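Local coordinates for protein serine protease (Arthrobacter nicotinovorans, PDB 3WY8) that probably hydrolyses peptide bonds as a trypsin-like serine protease with keratinolytic activity, this chain being the protease domain of a longer protein, at residues N55-P60 with K71-A76; N34-S39 with G103-D108; I14-G19 with A51-F56. All blocks are in the same frame, centred on the assembly; numbering follows the deposited sequence.

Interaction 1: N55-P60 with K71-A76; sequences NFIFVP and KWTAKA
Phe58 and Trp72 form an antiparallel hydrogen-bonded pair where the axes of strands 55-60 and 72-74 approach to 4.7 Å, their directions 146° apart. Phe58 N gives its hydrogen to Trp72 O at 2.8 Å, and Trp72 N returns one to Phe58 O at 2.9 Å. Two residues on, Ala74 N reaches Phe56 O at 3.0 Å. A water that donates to Ala74 O and weakly accepts from Phe56 N extends the ladder.

Phe58 O lies in the plane of the Trp72 indole, at its edge. Pro60 crosses the indole at about a right angle, CD coming within 3.6 Å of Trp72 CD1, while Trp72 NE1 bonds to Tyr69 O. Phe56 rests on Ala74, CD2 to CB 3.7 Å. On the other face Ile57 and Thr73 lie side by side; chi2 of -60° brings Ile57 CD1 to 3.4 Å from Thr73 OG1. Ile57 CG2 also meets Lys71 CB at 3.9 Å, using the aliphatic base of the lysine.

This hairpin belongs to a six-stranded antiparallel barrel. Strand 72-78 pairs on its other edge with strand 94-98, with a classic beta bulge at Lys75 and Ala76 opposite Val97, while strand 11-18 flanks strand 55-60. Leu106 of helix 106-110 packs on Phe58, Pro60 and Trp72.

Interaction 2: N34-S39 with G103-D108; sequences NKSTVS and GQKLAD
Asp108 turns its carboxylate to Lys35, whose NZ bonds to OD1 at 3.1 Å on the syn side, while Lys35 CD sits almost equally far from OD1 and OD2. In the amide of Asn34, the other flat group, OD1 is gripped within its own segment: Thr37 OG1 donates to it in the amide plane, and Ser36 N approaches from above that plane, making an Asx turn; ND2 bonds to Ser219 O at the C-terminus. Lys35 is extended beyond CG, and its CB packs against Ala107 CB at 3.9 Å and against Lys105 CB. Deeper in, Val38 CG2 meets Leu106 CD2 at 3.5 Å, the two side chains crossing at about a right angle. Ala107 N gives a nearly straight bond (172°) to Lys35 O at 2.9 Å. A water accepts from Leu106 N and donates to Ser36 OG, which itself donates to Asn34 O. An alanine in place of Lys35 would probably leave Asp108 without its salt-bridge partner and open a gap beside its carboxylate. The chemistry fits a helix start, Lys105 being the N-cap residue: the first amides find acceptors in a loop carbonyl and a water, and Asp108 probably offsets the repulsion between Lys35 NZ and Lys105 NZ, 5.1 Å apart.

Interaction 3: I14-G19 with A51-F56; sequences IFFTLG and AYATNF
The seam that closes the six-stranded barrel runs here, strand 11-18 meeting the start of strand 55-60 antiparallel, with Phe16 and Phe56 as a non-hydrogen-bonded pair. In the adjoining pair Thr17 N donates to Asn55 O at 2.9 Å. One step further Thr17 O accepts from Thr54 N, also at 2.9 Å, through a more bent bond (143°). On the inner side Ile14 CG2 lies over one face of the Phe56 ring, 3.8 Å from its centroid, in a CH-pi contact, and Ile14 CD1 touches CZ at 3.5 Å. Phe16 CB closes to 3.2 Å on Asn55 O, and the Phe16 ring brings CD1 to 4.3 Å from Ala53 CB. On the other face Thr17 CG2 and Thr54 OG1 are 3.5 Å apart, while Thr17 OG1 bonds to Asn22. Leu18 sends CD1 over the backbone of the incoming loop, 3.5 Å from Ala51 O. Past it a water links Gly19 N to Tyr52 O. Strand 21-29 continues the sheet beyond strand 11-18, Cys25 meeting the side chains of Ile14 and Phe16. Tyr52 and Ala53 lean on Leu77 of strand 72-78, and Phe56 reaches Ala96 and Met98 of strand 94-98.

How the interactions relate
Interactions 1 and 3 use opposite edges of strand 55-60 and share Asn55 and Phe56; their centres are 10 Å apart, and Ile57 N probably bonds to Phe15 O at 2.8 Å between them. Interaction 2 lies 11 Å from interaction 1, centre to centre, and packs against it through Trp72, whose CZ3 is 3.4 Å from Leu106 N, and through Phe58 CD2, 3.8 Å from Val38 CG2. Interactions 2 and 3 do not touch, their nearest atoms being about 5 Å apart. All three involve the same barrel. Ser171, His43 and Asp92 probably form the catalytic triad; the side chain of Phe16 in interaction 3 lies near it without touching.

Interaction 1: N55-P60 with K71-A76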
ATOM      1  N   ASN A  55     -16.309  -1.807   3.474  1.00 20.92           N
ATOM      2  CA  ASN A  55     -15.701  -1.433   4.750  1.00 20.81           C
ATOM      3  C   ASN A  55     -14.192  -1.535   4.614  1.00 20.36           C
ATOM      4  O   ASN A  55     -13.695  -2.447   3.961  1.00 20.10           O
ATOM      5  CB  ASN A  55     -16.201  -2.324   5.893  1.00 21.03           C
ATOM      6  CG  ASN A  55     -16.021  -1.679   7.263  1.00 22.73           C
ATOM      7  OD1 ASN A  55     -15.432  -2.273   8.169  1.00 24.93           O
ATOM      8  ND2 ASN A  55     -16.522  -0.455   7.417  1.00 23.51           N
ATOM      9  N   PHE A  56     -13.477  -0.586   5.213  1.00 19.91           N
ATOM     10  CA  PHE A  56     -12.025  -0.462   5.043  1.00 19.66           C
ATOM     11  C   PHE A  56     -11.453   0.146   6.315  1.00 19.37           C
ATOM     12  O   PHE A  56     -11.728   1.308   6.636  1.00 19.58           O
ATOM     13  CB  PHE A  56     -11.728   0.420   3.816  1.00 19.51           C
ATOM     14  CG  PHE A  56     -10.256   0.606   3.502  1.00 19.52           C
ATOM     15  CD1 PHE A  56      -9.666  -0.094   2.451  1.00 18.78           C
ATOM     16  CD2 PHE A  56      -9.478   1.515   4.218  1.00 19.68           C
ATOM     17  CE1 PHE A  56      -8.320   0.091   2.125  1.00 19.10           C
ATOM     18  CE2 PHE A  56      -8.127   1.706   3.909  1.00 19.67           C
ATOM     19  CZ  PHE A  56      -7.548   0.991   2.856  1.00 19.52           C
ATOM     20  N   ILE A  57     -10.679  -0.657   7.046  1.00 18.87           N
ATOM     21  CA  ILE A  57     -10.133  -0.262   8.342  1.00 18.72           C
ATOM     22  C   ILE A  57      -8.610  -0.244   8.286  1.00 18.25           C
ATOM     23  O   ILE A  57      -7.990  -1.216   7.870  1.00 18.27           O
ATOM     24  CB  ILE A  57     -10.597  -1.220   9.479  1.00 18.56           C
ATOM     25  CG1 ILE A  57     -12.124  -1.393   9.478  1.00 19.38           C
ATOM     26  CG2 ILE A  57     -10.058  -0.764  10.853  1.00 19.32           C
ATOM     27  CD1 ILE A  57     -12.931  -0.097   9.672  1.00 19.80           C
ATOM     28  N   PHE A  58      -8.022   0.874   8.699  1.00 17.72           N
ATOM     29  CA  PHE A  58      -6.572   1.034   8.735  1.00 17.79           C
ATOM     30  C   PHE A  58      -6.107   1.035  10.182  1.00 17.76           C
ATOM     31  O   PHE A  58      -6.618   1.801  11.007  1.00 18.11           O
ATOM     32  CB  PHE A  58      -6.182   2.334   8.018  1.00 17.52           C
ATOM     33  CG  PHE A  58      -4.695   2.585   7.937  1.00 17.15           C
ATOM     34  CD1 PHE A  58      -3.863   1.755   7.180  1.00 17.31           C
ATOM     35  CD2 PHE A  58      -4.137   3.684   8.582  1.00 17.68           C
ATOM     36  CE1 PHE A  58      -2.490   2.007   7.089  1.00 17.54           C
ATOM     37  CE2 PHE A  58      -2.767   3.945   8.497  1.00 17.89           C
ATOM     38  CZ  PHE A  58      -1.941   3.102   7.750  1.00 18.04           C
ATOM     39  N   VAL A  59      -5.161   0.151  10.499  1.00 17.78           N
ATOM     40  CA  VAL A  59      -4.626   0.067  11.855  1.00 17.62           C
ATOM     41  C   VAL A  59      -3.129   0.396  11.859  1.00 17.42           C
ATOM     42  O   VAL A  59      -2.300  -0.479  11.620  1.00 17.35           O
ATOM     43  CB  VAL A  59      -4.879  -1.322  12.504  1.00 17.62           C
ATOM     44  CG1 VAL A  59      -4.566  -1.267  13.983  1.00 17.69           C
ATOM     45  CG2 VAL A  59      -6.325  -1.779  12.291  1.00 17.79           C
ATOM     46  N   PRO A  60      -2.780   1.673  12.125  1.00 17.33           N
ATOM     47  CA  PRO A  60      -1.376   2.083  12.160  1.00 17.39           C
ATOM     48  C   PRO A  60      -0.626   1.349  13.261  1.00 17.25           C
ATOM     49  O   PRO A  60      -1.170   1.158  14.352  1.00 17.74           O
ATOM     50  CB  PRO A  60      -1.437   3.580  12.495  1.00 17.38           C
ATOM     51  CG  PRO A  60      -2.836   3.994  12.315  1.00 17.82           C
ATOM     52  CD  PRO A  60      -3.696   2.781  12.442  1.00 17.42           C
ATOM     53  N   LYS A  71      -8.293   2.233  15.568  1.00 20.46           N
ATOM     54  CA  LYS A  71      -8.707   1.684  14.282  1.00 20.58           C
ATOM     55  C   LYS A  71      -9.401   2.788  13.501  1.00 20.63           C
ATOM     56  O   LYS A  71     -10.327   3.426  14.011  1.00 20.73           O
ATOM     57  CB  LYS A  71      -9.664   0.501  14.477  1.00 20.95           C
ATOM     58  CG  LYS A  71      -9.070  -0.700  15.214  1.00 21.77           C
ATOM     59  CD  LYS A  71     -10.150  -1.731  15.571  1.00 24.66           C
ATOM     60  CE  LYS A  71     -11.091  -1.214  16.664  1.00 27.03           C
ATOM     61  NZ  LYS A  71     -12.141  -2.204  17.060  1.00 28.86           N
ATOM     62  N   TRP A  72      -8.953   3.005  12.270  1.00 20.28           N
ATOM     63  CA  TRP A  72      -9.421   4.116  11.452  1.00 20.44           C
ATOM     64  C   TRP A  72     -10.298   3.610  10.319  1.00 20.79           C
ATOM     65  O   TRP A  72      -9.946   2.643   9.644  1.00 20.80           O
ATOM     66  CB  TRP A  72      -8.224   4.915  10.918  1.00 20.24           C
ATOM     67  CG  TRP A  72      -7.417   5.547  12.019  1.00 19.80           C
ATOM     68  CD1 TRP A  72      -6.557   4.918  12.880  1.00 19.32           C
ATOM     69  CD2 TRP A  72      -7.418   6.929  12.394  1.00 18.86           C
ATOM     70  NE1 TRP A  72      -6.016   5.828  13.763  1.00 18.64           N
ATOM     71  CE2 TRP A  72      -6.528   7.068  13.486  1.00 19.25           C
ATOM     72  CE3 TRP A  72      -8.076   8.067  11.906  1.00 19.12           C
ATOM     73  CZ2 TRP A  72      -6.282   8.303  14.102  1.00 19.13           C
ATOM     74  CZ3 TRP A  72      -7.833   9.295  12.523  1.00 19.66           C
ATOM     75  CH2 TRP A  72      -6.943   9.398  13.609  1.00 19.48           C
ATOM     76  N   THR A  73     -11.443   4.261  10.119  1.00 21.46           N
ATOM     77  CA  THR A  73     -12.415   3.846   9.106  1.00 21.90           C
ATOM     78  C   THR A  73     -12.368   4.777   7.890  1.00 21.84           C
ATOM     79  O   THR A  73     -12.260   5.993   8.041  1.00 22.10           O
ATOM     80  CB  THR A  73     -13.846   3.816   9.694  1.00 22.02           C
ATOM     81  OG1 THR A  73     -13.865   2.962  10.844  1.00 22.91           O
ATOM     82  CG2 THR A  73     -14.862   3.299   8.667  1.00 22.69           C
ATOM     83  N   ALA A  74     -12.444   4.200   6.692  1.00 22.05           N
ATOM     84  CA  ALA A  74     -12.432   4.986   5.456  1.00 22.39           C
ATOM     85  C   ALA A  74     -13.764   5.677   5.225  1.00 22.64           C
ATOM     86  O   ALA A  74     -14.821   5.054   5.332  1.00 22.88           O
ATOM     87  CB  ALA A  74     -12.096   4.108   4.259  1.00 22.21           C
ATOM     88  N   LYS A  75     -13.709   6.966   4.909  1.00 22.66           N
ATOM     89  CA  LYS A  75     -14.910   7.660   4.457  1.00 22.82           C
ATOM     90  C   LYS A  75     -15.031   7.626   2.937  1.00 22.18           C
ATOM     91  O   LYS A  75     -16.135   7.608   2.408  1.00 22.67           O
ATOM     92  CB  LYS A  75     -15.002   9.086   5.009  1.00 23.33           C
ATOM     93  CG  LYS A  75     -13.954  10.052   4.530  1.00 25.17           C
ATOM     94  CD  LYS A  75     -14.358  11.481   4.864  1.00 26.72           C
ATOM     95  CE  LYS A  75     -13.361  12.454   4.276  1.00 27.80           C
ATOM     96  NZ  LYS A  75     -13.421  13.796   4.913  1.00 29.23           N
ATOM     97  N   ALA A  76     -13.898   7.596   2.235  1.00 21.35           N
ATOM     98  CA  ALA A  76     -13.911   7.535   0.773  1.00 20.56           C
ATOM     99  C   ALA A  76     -12.704   6.784   0.225  1.00 20.10           C
ATOM    100  O   ALA A  76     -11.684   6.660   0.899  1.00 19.90           O
ATOM    101  CB  ALA A  76     -13.994   8.940   0.180  1.00 20.46           C
TER
HETATM  102  O   HOH W   1     -15.150   2.045   5.320  1.00 32.73           O

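Interaction 2: N34-S39 with G103-D108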
ATOM      1  N   ASN A  34      -5.592  16.972   3.453  1.00 20.14           N
ATOM      2  CA  ASN A  34      -6.650  16.503   4.351  1.00 20.28           C
ATOM      3  C   ASN A  34      -6.163  15.789   5.622  1.00 20.28           C
ATOM      4  O   ASN A  34      -6.967  15.472   6.508  1.00 20.16           O
ATOM      5  CB  ASN A  34      -7.686  15.651   3.597  1.00 20.41           C
ATOM      6  CG  ASN A  34      -7.096  14.382   2.979  1.00 20.44           C
ATOM      7  OD1 ASN A  34      -6.009  13.927   3.342  1.00 20.60           O
ATOM      8  ND2 ASN A  34      -7.832  13.804   2.037  1.00 20.50           N
ATOM      9  N   LYS A  35      -4.853  15.541   5.694  1.00 20.13           N
ATOM     10  CA  LYS A  35      -4.211  14.839   6.819  1.00 20.00           C
ATOM     11  C   LYS A  35      -4.847  13.482   7.132  1.00 19.63           C
ATOM     12  O   LYS A  35      -4.783  13.000   8.272  1.00 19.19           O
ATOM     13  CB  LYS A  35      -4.196  15.719   8.073  1.00 20.23           C
ATOM     14  CG  LYS A  35      -3.306  16.949   7.963  1.00 21.20           C
ATOM     15  CD  LYS A  35      -3.377  17.759   9.240  1.00 24.33           C
ATOM     16  CE  LYS A  35      -2.411  18.924   9.212  1.00 26.10           C
ATOM     17  NZ  LYS A  35      -2.221  19.483  10.575  1.00 28.59           N
ATOM     18  N   SER A  36      -5.438  12.867   6.109  1.00 19.20           N
ATOM     19  CA  SER A  36      -6.279  11.686   6.288  1.00 19.08           C
ATOM     20  C   SER A  36      -6.058  10.613   5.226  1.00 18.83           C
ATOM     21  O   SER A  36      -6.819   9.639   5.158  1.00 19.06           O
ATOM     22  CB  SER A  36      -7.754  12.102   6.266  1.00 19.26           C
ATOM     23  OG  SER A  36      -8.046  12.990   7.327  1.00 20.92           O
ATOM     24  N   THR A  37      -5.027  10.784   4.402  1.00 18.29           N
ATOM     25  CA  THR A  37      -4.851   9.935   3.224  1.00 17.81           C
ATOM     26  C   THR A  37      -3.926   8.751   3.483  1.00 17.72           C
ATOM     27  O   THR A  37      -2.869   8.894   4.103  1.00 17.37           O
ATOM     28  CB  THR A  37      -4.389  10.762   1.998  1.00 18.14           C
ATOM     29  OG1 THR A  37      -5.321  11.828   1.781  1.00 17.90           O
ATOM     30  CG2 THR A  37      -4.328   9.906   0.731  1.00 17.99           C
ATOM     31  N   VAL A  38      -4.360   7.587   3.000  1.00 17.11           N
ATOM     32  CA  VAL A  38      -3.640   6.323   3.148  1.00 16.96           C
ATOM     33  C   VAL A  38      -3.401   5.737   1.764  1.00 16.55           C
ATOM     34  O   VAL A  38      -4.336   5.570   0.982  1.00 16.61           O
ATOM     35  CB  VAL A  38      -4.441   5.309   4.013  1.00 16.78           C
ATOM     36  CG1 VAL A  38      -3.808   3.910   3.957  1.00 17.45           C
ATOM     37  CG2 VAL A  38      -4.532   5.792   5.456  1.00 17.52           C
ATOM     38  N   SER A  39      -2.145   5.425   1.460  1.00 16.23           N
ATOM     39  CA  SER A  39      -1.812   4.777   0.200  1.00 15.80           C
ATOM     40  C   SER A  39      -1.912   3.257   0.337  1.00 16.04           C
ATOM     41  O   SER A  39      -1.595   2.696   1.387  1.00 15.91           O
ATOM     42  CB  SER A  39      -0.398   5.149  -0.217  1.00 15.88           C
ATOM     43  OG  SER A  39       0.512   4.682   0.758  1.00 14.88           O
ATOM     44  N   GLY A 103     -12.070  12.868  17.123  1.00 27.69           N
ATOM     45  CA  GLY A 103     -11.884  14.264  16.738  1.00 27.42           C
ATOM     46  C   GLY A 103     -10.531  14.590  16.133  1.00 27.11           C
ATOM     47  O   GLY A 103     -10.230  15.760  15.895  1.00 27.52           O
ATOM     48  N   GLN A 104      -9.721  13.562  15.872  1.00 26.41           N
ATOM     49  CA  GLN A 104      -8.354  13.747  15.388  1.00 25.70           C
ATOM     50  C   GLN A 104      -8.169  13.239  13.961  1.00 24.97           C
ATOM     51  O   GLN A 104      -8.771  12.240  13.574  1.00 24.71           O
ATOM     52  CB  GLN A 104      -7.365  13.020  16.297  1.00 25.90           C
ATOM     53  CG  GLN A 104      -7.184  13.624  17.683  1.00 27.17           C
ATOM     54  CD  GLN A 104      -6.109  12.909  18.478  1.00 29.11           C
ATOM     55  OE1 GLN A 104      -6.307  11.787  18.951  1.00 30.50           O
ATOM     56  NE2 GLN A 104      -4.959  13.556  18.629  1.00 30.29           N
ATOM     57  N   LYS A 105      -7.327  13.929  13.194  1.00 24.25           N
ATOM     58  CA  LYS A 105      -6.954  13.498  11.843  1.00 23.53           C
ATOM     59  C   LYS A 105      -5.763  12.535  11.896  1.00 22.60           C
ATOM     60  O   LYS A 105      -4.851  12.711  12.703  1.00 22.12           O
ATOM     61  CB  LYS A 105      -6.633  14.711  10.957  1.00 23.99           C
ATOM     62  CG  LYS A 105      -7.877  15.514  10.535  1.00 25.31           C
ATOM     63  CD  LYS A 105      -7.531  16.916  10.042  1.00 29.23           C
ATOM     64  CE  LYS A 105      -7.526  17.930  11.183  1.00 31.12           C
ATOM     65  NZ  LYS A 105      -7.340  19.334  10.702  1.00 33.06           N
ATOM     66  N   LEU A 106      -5.779  11.521  11.033  1.00 21.64           N
ATOM     67  CA  LEU A 106      -4.783  10.444  11.074  1.00 21.21           C
ATOM     68  C   LEU A 106      -3.330  10.926  11.137  1.00 21.15           C
ATOM     69  O   LEU A 106      -2.556  10.470  11.985  1.00 21.21           O
ATOM     70  CB  LEU A 106      -4.984   9.477   9.899  1.00 20.90           C
ATOM     71  CG  LEU A 106      -3.995   8.312   9.755  1.00 20.22           C
ATOM     72  CD1 LEU A 106      -4.105   7.322  10.911  1.00 19.15           C
ATOM     73  CD2 LEU A 106      -4.219   7.608   8.445  1.00 20.19           C
ATOM     74  N   ALA A 107      -2.970  11.844  10.241  1.00 21.14           N
ATOM     75  CA  ALA A 107      -1.592  12.327  10.142  1.00 21.12           C
ATOM     76  C   ALA A 107      -1.152  13.122  11.369  1.00 21.49           C
ATOM     77  O   ALA A 107       0.041  13.192  11.671  1.00 21.34           O
ATOM     78  CB  ALA A 107      -1.403  13.145   8.867  1.00 20.95           C
ATOM     79  N   ASP A 108      -2.114  13.709  12.079  1.00 21.65           N
ATOM     80  CA  ASP A 108      -1.820  14.411  13.326  1.00 22.08           C
ATOM     81  C   ASP A 108      -1.459  13.440  14.448  1.00 21.88           C
ATOM     82  O   ASP A 108      -0.738  13.806  15.381  1.00 22.40           O
ATOM     83  CB  ASP A 108      -2.990  15.303  13.745  1.00 22.36           C
ATOM     84  CG  ASP A 108      -3.051  16.608  12.956  1.00 23.79           C
ATOM     85  OD1 ASP A 108      -1.992  17.102  12.505  1.00 25.20           O
ATOM     86  OD2 ASP A 108      -4.165  17.148  12.796  1.00 25.52           O
TER
HETATM   87  O   HOH W   2      -8.328  11.228   9.546  1.00 21.95           O

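Interaction 3: I14-G19 with A51-F56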
ATOM      1  N   ILE A  14      -4.410  -3.323   7.000  1.00 16.55           N
ATOM      2  CA  ILE A  14      -5.764  -3.014   6.540  1.00 16.58           C
ATOM      3  C   ILE A  14      -6.643  -4.255   6.623  1.00 16.89           C
ATOM      4  O   ILE A  14      -6.233  -5.340   6.203  1.00 16.75           O
ATOM      5  CB  ILE A  14      -5.757  -2.487   5.085  1.00 16.58           C
ATOM      6  CG1 ILE A  14      -5.004  -1.154   4.999  1.00 16.49           C
ATOM      7  CG2 ILE A  14      -7.178  -2.321   4.545  1.00 17.38           C
ATOM      8  CD1 ILE A  14      -4.625  -0.752   3.573  1.00 17.05           C
ATOM      9  N   PHE A  15      -7.838  -4.083   7.185  1.00 17.02           N
ATOM     10  CA  PHE A  15      -8.871  -5.115   7.191  1.00 17.39           C
ATOM     11  C   PHE A  15     -10.028  -4.567   6.374  1.00 17.52           C
ATOM     12  O   PHE A  15     -10.501  -3.454   6.633  1.00 17.62           O
ATOM     13  CB  PHE A  15      -9.345  -5.398   8.617  1.00 17.37           C
ATOM     14  CG  PHE A  15      -8.280  -5.956   9.521  1.00 17.23           C
ATOM     15  CD1 PHE A  15      -8.186  -7.331   9.738  1.00 17.24           C
ATOM     16  CD2 PHE A  15      -7.378  -5.111  10.167  1.00 17.37           C
ATOM     17  CE1 PHE A  15      -7.211  -7.855  10.578  1.00 16.84           C
ATOM     18  CE2 PHE A  15      -6.399  -5.626  11.015  1.00 17.51           C
ATOM     19  CZ  PHE A  15      -6.319  -7.002  11.225  1.00 16.84           C
ATOM     20  N   PHE A  16     -10.490  -5.326   5.386  1.00 17.58           N
ATOM     21  CA  PHE A  16     -11.545  -4.801   4.521  1.00 17.49           C
ATOM     22  C   PHE A  16     -12.544  -5.828   4.007  1.00 17.73           C
ATOM     23  O   PHE A  16     -12.298  -7.034   4.065  1.00 17.49           O
ATOM     24  CB  PHE A  16     -10.958  -3.955   3.373  1.00 17.70           C
ATOM     25  CG  PHE A  16     -10.162  -4.739   2.358  1.00 17.92           C
ATOM     26  CD1 PHE A  16     -10.693  -5.004   1.100  1.00 18.64           C
ATOM     27  CD2 PHE A  16      -8.871  -5.176   2.644  1.00 17.95           C
ATOM     28  CE1 PHE A  16      -9.963  -5.714   0.142  1.00 18.11           C
ATOM     29  CE2 PHE A  16      -8.129  -5.888   1.692  1.00 17.91           C
ATOM     30  CZ  PHE A  16      -8.679  -6.154   0.439  1.00 18.77           C
ATOM     31  N   THR A  17     -13.688  -5.327   3.545  1.00 17.86           N
ATOM     32  CA  THR A  17     -14.705  -6.150   2.912  1.00 18.63           C
ATOM     33  C   THR A  17     -14.855  -5.674   1.473  1.00 18.77           C
ATOM     34  O   THR A  17     -15.111  -4.495   1.225  1.00 18.66           O
ATOM     35  CB  THR A  17     -16.051  -6.073   3.666  1.00 18.92           C
ATOM     36  OG1 THR A  17     -15.852  -6.468   5.032  1.00 18.91           O
ATOM     37  CG2 THR A  17     -17.081  -6.992   3.032  1.00 19.14           C
ATOM     38  N   LEU A  18     -14.678  -6.597   0.535  1.00 19.17           N
ATOM     39  CA  LEU A  18     -14.734  -6.279  -0.885  1.00 19.64           C
ATOM     40  C   LEU A  18     -15.454  -7.396  -1.628  1.00 19.96           C
ATOM     41  O   LEU A  18     -15.086  -8.566  -1.511  1.00 20.06           O
ATOM     42  CB  LEU A  18     -13.322  -6.079  -1.448  1.00 19.81           C
ATOM     43  CG  LEU A  18     -13.175  -5.709  -2.928  1.00 19.55           C
ATOM     44  CD1 LEU A  18     -13.793  -4.350  -3.227  1.00 19.87           C
ATOM     45  CD2 LEU A  18     -11.708  -5.732  -3.338  1.00 19.56           C
ATOM     46  N   GLY A  19     -16.487  -7.028  -2.382  1.00 20.64           N
ATOM     47  CA  GLY A  19     -17.313  -8.009  -3.087  1.00 21.05           C
ATOM     48  C   GLY A  19     -17.940  -9.008  -2.129  1.00 21.28           C
ATOM     49  O   GLY A  19     -18.174 -10.168  -2.489  1.00 21.86           O
ATOM     50  N   ALA A  51     -16.866  -2.846  -7.903  1.00 21.38           N
ATOM     51  CA  ALA A  51     -17.255  -2.029  -6.770  1.00 21.25           C
ATOM     52  C   ALA A  51     -16.067  -1.697  -5.874  1.00 21.13           C
ATOM     53  O   ALA A  51     -15.071  -2.427  -5.838  1.00 20.90           O
ATOM     54  CB  ALA A  51     -18.340  -2.734  -5.966  1.00 21.45           C
ATOM     55  N   TYR A  52     -16.180  -0.577  -5.170  1.00 21.08           N
ATOM     56  CA  TYR A  52     -15.265  -0.253  -4.088  1.00 20.46           C
ATOM     57  C   TYR A  52     -15.600  -1.076  -2.844  1.00 20.39           C
ATOM     58  O   TYR A  52     -16.713  -1.593  -2.714  1.00 20.27           O
ATOM     59  CB  TYR A  52     -15.320   1.241  -3.772  1.00 20.76           C
ATOM     60  CG  TYR A  52     -14.548   2.094  -4.755  1.00 20.81           C
ATOM     61  CD1 TYR A  52     -13.168   2.250  -4.633  1.00 21.03           C
ATOM     62  CD2 TYR A  52     -15.197   2.749  -5.802  1.00 22.03           C
ATOM     63  CE1 TYR A  52     -12.447   3.036  -5.530  1.00 21.50           C
ATOM     64  CE2 TYR A  52     -14.482   3.536  -6.709  1.00 22.98           C
ATOM     65  CZ  TYR A  52     -13.108   3.674  -6.563  1.00 22.34           C
ATOM     66  OH  TYR A  52     -12.392   4.448  -7.446  1.00 22.03           O
ATOM     67  N   ALA A  53     -14.625  -1.201  -1.944  1.00 20.21           N
ATOM     68  CA  ALA A  53     -14.810  -1.887  -0.669  1.00 20.21           C
ATOM     69  C   ALA A  53     -15.945  -1.260   0.134  1.00 20.35           C
ATOM     70  O   ALA A  53     -16.104  -0.040   0.138  1.00 20.30           O
ATOM     71  CB  ALA A  53     -13.517  -1.858   0.137  1.00 20.22           C
ATOM     72  N   THR A  54     -16.725  -2.102   0.804  1.00 20.43           N
ATOM     73  CA  THR A  54     -17.858  -1.632   1.606  1.00 20.91           C
ATOM     74  C   THR A  54     -17.456  -1.286   3.041  1.00 21.01           C
ATOM     75  O   THR A  54     -18.173  -0.566   3.739  1.00 21.46           O
ATOM     76  CB  THR A  54     -19.021  -2.643   1.603  1.00 20.85           C
ATOM     77  OG1 THR A  54     -18.531  -3.941   1.959  1.00 21.17           O
ATOM     78  CG2 THR A  54     -19.669  -2.705   0.216  1.00 21.22           C
ATOM     79  N   ASN A  55     -16.309  -1.807   3.474  1.00 20.92           N
ATOM     80  CA  ASN A  55     -15.701  -1.433   4.750  1.00 20.81           C
ATOM     81  C   ASN A  55     -14.192  -1.535   4.614  1.00 20.36           C
ATOM     82  O   ASN A  55     -13.695  -2.447   3.961  1.00 20.10           O
ATOM     83  CB  ASN A  55     -16.201  -2.324   5.893  1.00 21.03           C
ATOM     84  CG  ASN A  55     -16.021  -1.679   7.263  1.00 22.73           C
ATOM     85  OD1 ASN A  55     -15.432  -2.273   8.169  1.00 24.93           O
ATOM     86  ND2 ASN A  55     -16.522  -0.455   7.417  1.00 23.51           N
ATOM     87  N   PHE A  56     -13.477  -0.586   5.213  1.00 19.91           N
ATOM     88  CA  PHE A  56     -12.025  -0.462   5.043  1.00 19.66           C
ATOM     89  C   PHE A  56     -11.453   0.146   6.315  1.00 19.37           C
ATOM     90  O   PHE A  56     -11.728   1.308   6.636  1.00 19.58           O
ATOM     91  CB  PHE A  56     -11.728   0.420   3.816  1.00 19.51           C
ATOM     92  CG  PHE A  56     -10.256   0.606   3.502  1.00 19.52           C
ATOM     93  CD1 PHE A  56      -9.666  -0.094   2.451  1.00 18.78           C
ATOM     94  CD2 PHE A  56      -9.478   1.515   4.218  1.00 19.68           C
ATOM     95  CE1 PHE A  56      -8.320   0.091   2.125  1.00 19.10           C
ATOM     96  CE2 PHE A  56      -8.127   1.706   3.909  1.00 19.67           C
ATOM     97  CZ  PHE A  56      -7.548   0.991   2.856  1.00 19.52           C
TER
HETATM   98  O   HOH W   3     -17.607  -4.296  -2.594  1.00 23.03           O